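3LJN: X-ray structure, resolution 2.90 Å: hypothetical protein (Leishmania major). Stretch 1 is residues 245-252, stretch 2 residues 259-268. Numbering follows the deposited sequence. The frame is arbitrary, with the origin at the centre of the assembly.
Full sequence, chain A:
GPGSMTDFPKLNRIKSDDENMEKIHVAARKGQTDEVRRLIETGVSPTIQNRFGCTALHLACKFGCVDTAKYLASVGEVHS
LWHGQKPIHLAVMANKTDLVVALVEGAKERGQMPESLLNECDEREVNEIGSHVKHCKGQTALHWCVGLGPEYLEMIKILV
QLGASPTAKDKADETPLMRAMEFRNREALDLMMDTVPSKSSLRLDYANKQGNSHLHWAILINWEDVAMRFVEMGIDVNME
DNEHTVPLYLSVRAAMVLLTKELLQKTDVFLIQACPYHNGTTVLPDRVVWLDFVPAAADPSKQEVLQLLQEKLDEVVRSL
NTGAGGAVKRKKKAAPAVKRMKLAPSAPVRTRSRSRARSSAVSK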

# COMPACT_ATOMS: atom_id res chain seq x y z
N THR A 245 -15.46 -15.45 -7.06
CA THR A 245 -15.57 -15.64 -5.61
C THR A 245 -15.81 -14.35 -4.82
O THR A 245 -15.10 -13.38 -4.98
CB THR A 245 -14.34 -16.38 -5.05
OG1 THR A 245 -14.62 -17.78 -4.99
CG2 THR A 245 -13.98 -15.86 -3.64
N VAL A 246 -16.78 -14.40 -3.92
CA VAL A 246 -17.22 -13.27 -3.12
C VAL A 246 -16.86 -13.51 -1.66
O VAL A 246 -17.05 -14.61 -1.17
CB VAL A 246 -18.75 -13.12 -3.24
CG1 VAL A 246 -19.36 -12.52 -1.98
CG2 VAL A 246 -19.10 -12.28 -4.46
N PRO A 247 -16.36 -12.48 -0.95
CA PRO A 247 -15.88 -12.66 0.44
C PRO A 247 -16.77 -13.58 1.31
O PRO A 247 -16.24 -14.39 2.08
CB PRO A 247 -15.86 -11.25 0.98
CG PRO A 247 -15.61 -10.42 -0.20
CD PRO A 247 -16.30 -11.06 -1.34
N LEU A 248 -18.09 -13.48 1.18
CA LEU A 248 -18.98 -14.42 1.86
C LEU A 248 -18.50 -15.87 1.72
O LEU A 248 -18.42 -16.56 2.73
CB LEU A 248 -20.42 -14.30 1.35
CG LEU A 248 -21.43 -15.24 2.03
CD1 LEU A 248 -21.30 -15.15 3.54
CD2 LEU A 248 -22.86 -14.94 1.59
N TYR A 249 -18.20 -16.32 0.50
CA TYR A 249 -17.71 -17.70 0.26
C TYR A 249 -16.41 -17.95 1.01
O TYR A 249 -16.25 -18.97 1.66
CB TYR A 249 -17.51 -18.05 -1.23
CG TYR A 249 -18.66 -17.68 -2.15
CD1 TYR A 249 -19.97 -17.62 -1.67
CD2 TYR A 249 -18.45 -17.40 -3.49
CE1 TYR A 249 -21.02 -17.26 -2.50
CE2 TYR A 249 -19.50 -17.05 -4.34
CZ TYR A 249 -20.78 -16.98 -3.83
OH TYR A 249 -21.85 -16.62 -4.63
N LEU A 250 -15.47 -17.01 0.93
CA LEU A 250 -14.24 -17.16 1.69
C LEU A 250 -14.47 -17.14 3.21
O LEU A 250 -13.75 -17.80 3.95
CB LEU A 250 -13.25 -16.05 1.33
CG LEU A 250 -12.76 -16.00 -0.11
CD1 LEU A 250 -11.76 -14.87 -0.21
CD2 LEU A 250 -12.15 -17.32 -0.54
N SER A 251 -15.45 -16.38 3.66
CA SER A 251 -15.72 -16.30 5.08
C SER A 251 -16.25 -17.62 5.60
O SER A 251 -15.85 -18.10 6.65
CB SER A 251 -16.75 -15.24 5.36
OG SER A 251 -16.94 -15.13 6.75
N VAL A 252 -17.18 -18.19 4.85
CA VAL A 252 -17.71 -19.52 5.13
C VAL A 252 -16.54 -20.50 5.18
O VAL A 252 -16.34 -21.16 6.20
CB VAL A 252 -18.75 -19.96 4.06
CG1 VAL A 252 -19.07 -21.42 4.19
CG2 VAL A 252 -20.02 -19.13 4.19
N LEU A 259 -17.67 -12.78 11.35
CA LEU A 259 -17.64 -12.18 10.02
C LEU A 259 -18.77 -12.70 9.15
O LEU A 259 -19.44 -11.93 8.46
CB LEU A 259 -16.31 -12.44 9.33
CG LEU A 259 -16.14 -11.64 8.02
CD1 LEU A 259 -15.52 -10.24 8.28
CD2 LEU A 259 -15.34 -12.39 6.97
N THR A 260 -19.00 -14.01 9.20
CA THR A 260 -20.06 -14.62 8.40
C THR A 260 -21.47 -14.14 8.75
O THR A 260 -22.30 -13.95 7.86
CB THR A 260 -20.06 -16.14 8.52
OG1 THR A 260 -18.75 -16.65 8.24
CG2 THR A 260 -21.06 -16.75 7.54
N LYS A 261 -21.76 -13.94 10.04
CA LYS A 261 -23.07 -13.40 10.45
C LYS A 261 -23.28 -12.03 9.78
O LYS A 261 -24.39 -11.68 9.37
CB LYS A 261 -23.20 -13.31 11.97
N GLU A 262 -22.17 -11.30 9.63
CA GLU A 262 -22.18 -9.94 9.06
C GLU A 262 -22.17 -9.94 7.54
O GLU A 262 -22.66 -9.01 6.92
CB GLU A 262 -20.99 -9.12 9.60
CG GLU A 262 -21.06 -8.82 11.11
CD GLU A 262 -21.94 -7.61 11.46
OE1 GLU A 262 -21.80 -6.55 10.80
OE2 GLU A 262 -22.76 -7.71 12.41
N LEU A 263 -21.61 -10.97 6.92
CA LEU A 263 -21.58 -11.00 5.46
C LEU A 263 -22.91 -11.50 4.85
O LEU A 263 -23.35 -10.99 3.83
CB LEU A 263 -20.36 -11.77 4.96
CG LEU A 263 -19.10 -10.90 5.09
CD1 LEU A 263 -17.84 -11.69 4.85
CD2 LEU A 263 -19.17 -9.72 4.14
N LEU A 264 -23.56 -12.45 5.51
CA LEU A 264 -24.95 -12.76 5.20
C LEU A 264 -25.81 -11.48 5.29
O LEU A 264 -26.52 -11.13 4.34
CB LEU A 264 -25.48 -13.85 6.13
CG LEU A 264 -24.87 -15.25 5.93
CD1 LEU A 264 -25.07 -16.15 7.14
CD2 LEU A 264 -25.43 -15.91 4.70
N GLN A 265 -25.74 -10.77 6.41
CA GLN A 265 -26.48 -9.51 6.53
C GLN A 265 -26.34 -8.62 5.28
O GLN A 265 -27.34 -8.17 4.73
CB GLN A 265 -26.06 -8.72 7.78
CG GLN A 265 -26.83 -9.07 9.07
CD GLN A 265 -26.68 -7.99 10.16
OE1 GLN A 265 -27.08 -6.83 9.96
NE2 GLN A 265 -26.12 -8.36 11.32
N LYS A 266 -25.11 -8.38 4.83
CA LYS A 266 -24.80 -7.32 3.84
C LYS A 266 -24.68 -7.79 2.40
O LYS A 266 -24.73 -6.97 1.49
CB LYS A 266 -23.48 -6.64 4.20
CG LYS A 266 -23.45 -6.07 5.60
CD LYS A 266 -22.04 -5.82 6.12
CE LYS A 266 -22.06 -5.65 7.64
NZ LYS A 266 -23.13 -4.70 8.14
N THR A 267 -24.49 -9.08 2.19
CA THR A 267 -24.29 -9.58 0.85
C THR A 267 -25.61 -9.57 0.09
O THR A 267 -26.65 -9.97 0.60
CB THR A 267 -23.65 -10.99 0.84
OG1 THR A 267 -22.35 -10.92 1.41
CG2 THR A 267 -23.51 -11.52 -0.58
N ASP A 268 -25.53 -9.07 -1.15
CA ASP A 268 -26.67 -9.02 -2.04
C ASP A 268 -27.23 -10.42 -2.19
O ASP A 268 -26.50 -11.38 -2.06
CB ASP A 268 -26.26 -8.45 -3.41
CG ASP A 268 -27.45 -8.13 -4.31
OD1 ASP A 268 -27.96 -9.08 -4.98
OD2 ASP A 268 -27.87 -6.94 -4.36

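Two helices, 247-252 and 259-266, pack side by side with their N-to-C directions 155° apart, close to antiparallel, and their axes come within 9.3 Å. The contact buries 379 Å² in total, and most of it is carried by Leu 248, Ser 251 and Leu 263.

Leu 248 is the centrepiece, with the largest covered area of any residue here. Its CA lies 5.6 Å from the CA of Leu 263, its CB points toward the second helix, and chi1 t with chi2 p sets its two methyls against that helix. CD1 of Leu 248 sits 3.8 Å from CB of Leu 263 and 4.3 Å from CG2 of Thr 260. CD2 of Leu 248 meets CD2 of Leu 264 at 4.1 Å; the CB of Leu 264 points sideways, but the end of its side chain comes nearer. A branched apolar side chain suits this buried place because it can touch several neighbours at once.

One turn on, the pairing changes from apolar to polar. The CA atoms of Ser 251 and Thr 260 are 5.7 Å apart, much as for the leucine pair, but here two short hydroxyl side chains meet. Ser 251, chi1 t, donates from OG to OG1 of Thr 260 at 2.8 Å, the sole hydrogen bond between the stretches. The partnership lets a polar group be buried without losing its bonding, and Thr 260 OG1 is also hydrogen-bonded elsewhere in the structure. The methyl of Thr 260 remains available for apolar packing, its CG2 lying 4.2 Å from CG2 of Val 252.

Leu 263 bridges the two themes. With chi1 m and chi2 t, it extends CD1 to within 3.7 Å of CB of Ser 251 and 4.4 Å of CB of Pro 247. The small serine thus offers its CB to the leucine as well as a hydroxyl proton to the threonine, while the proline adds a compact apolar surface in the first turn of its helix.

At the end of the second helix, Thr 267 is the first residue to leave helical geometry. Its OG1 donates to the backbone O of Leu 263 at 2.6 Å, a bond within its own stretch that satisfies the hydroxyl while CB of Leu 248 packs 3.9 Å from that same OG1. The charged groups stay off this face: Lys 266 NZ and Glu 262 OE1 form a salt bridge at 3.5 Å, and neither residue touches the first stretch.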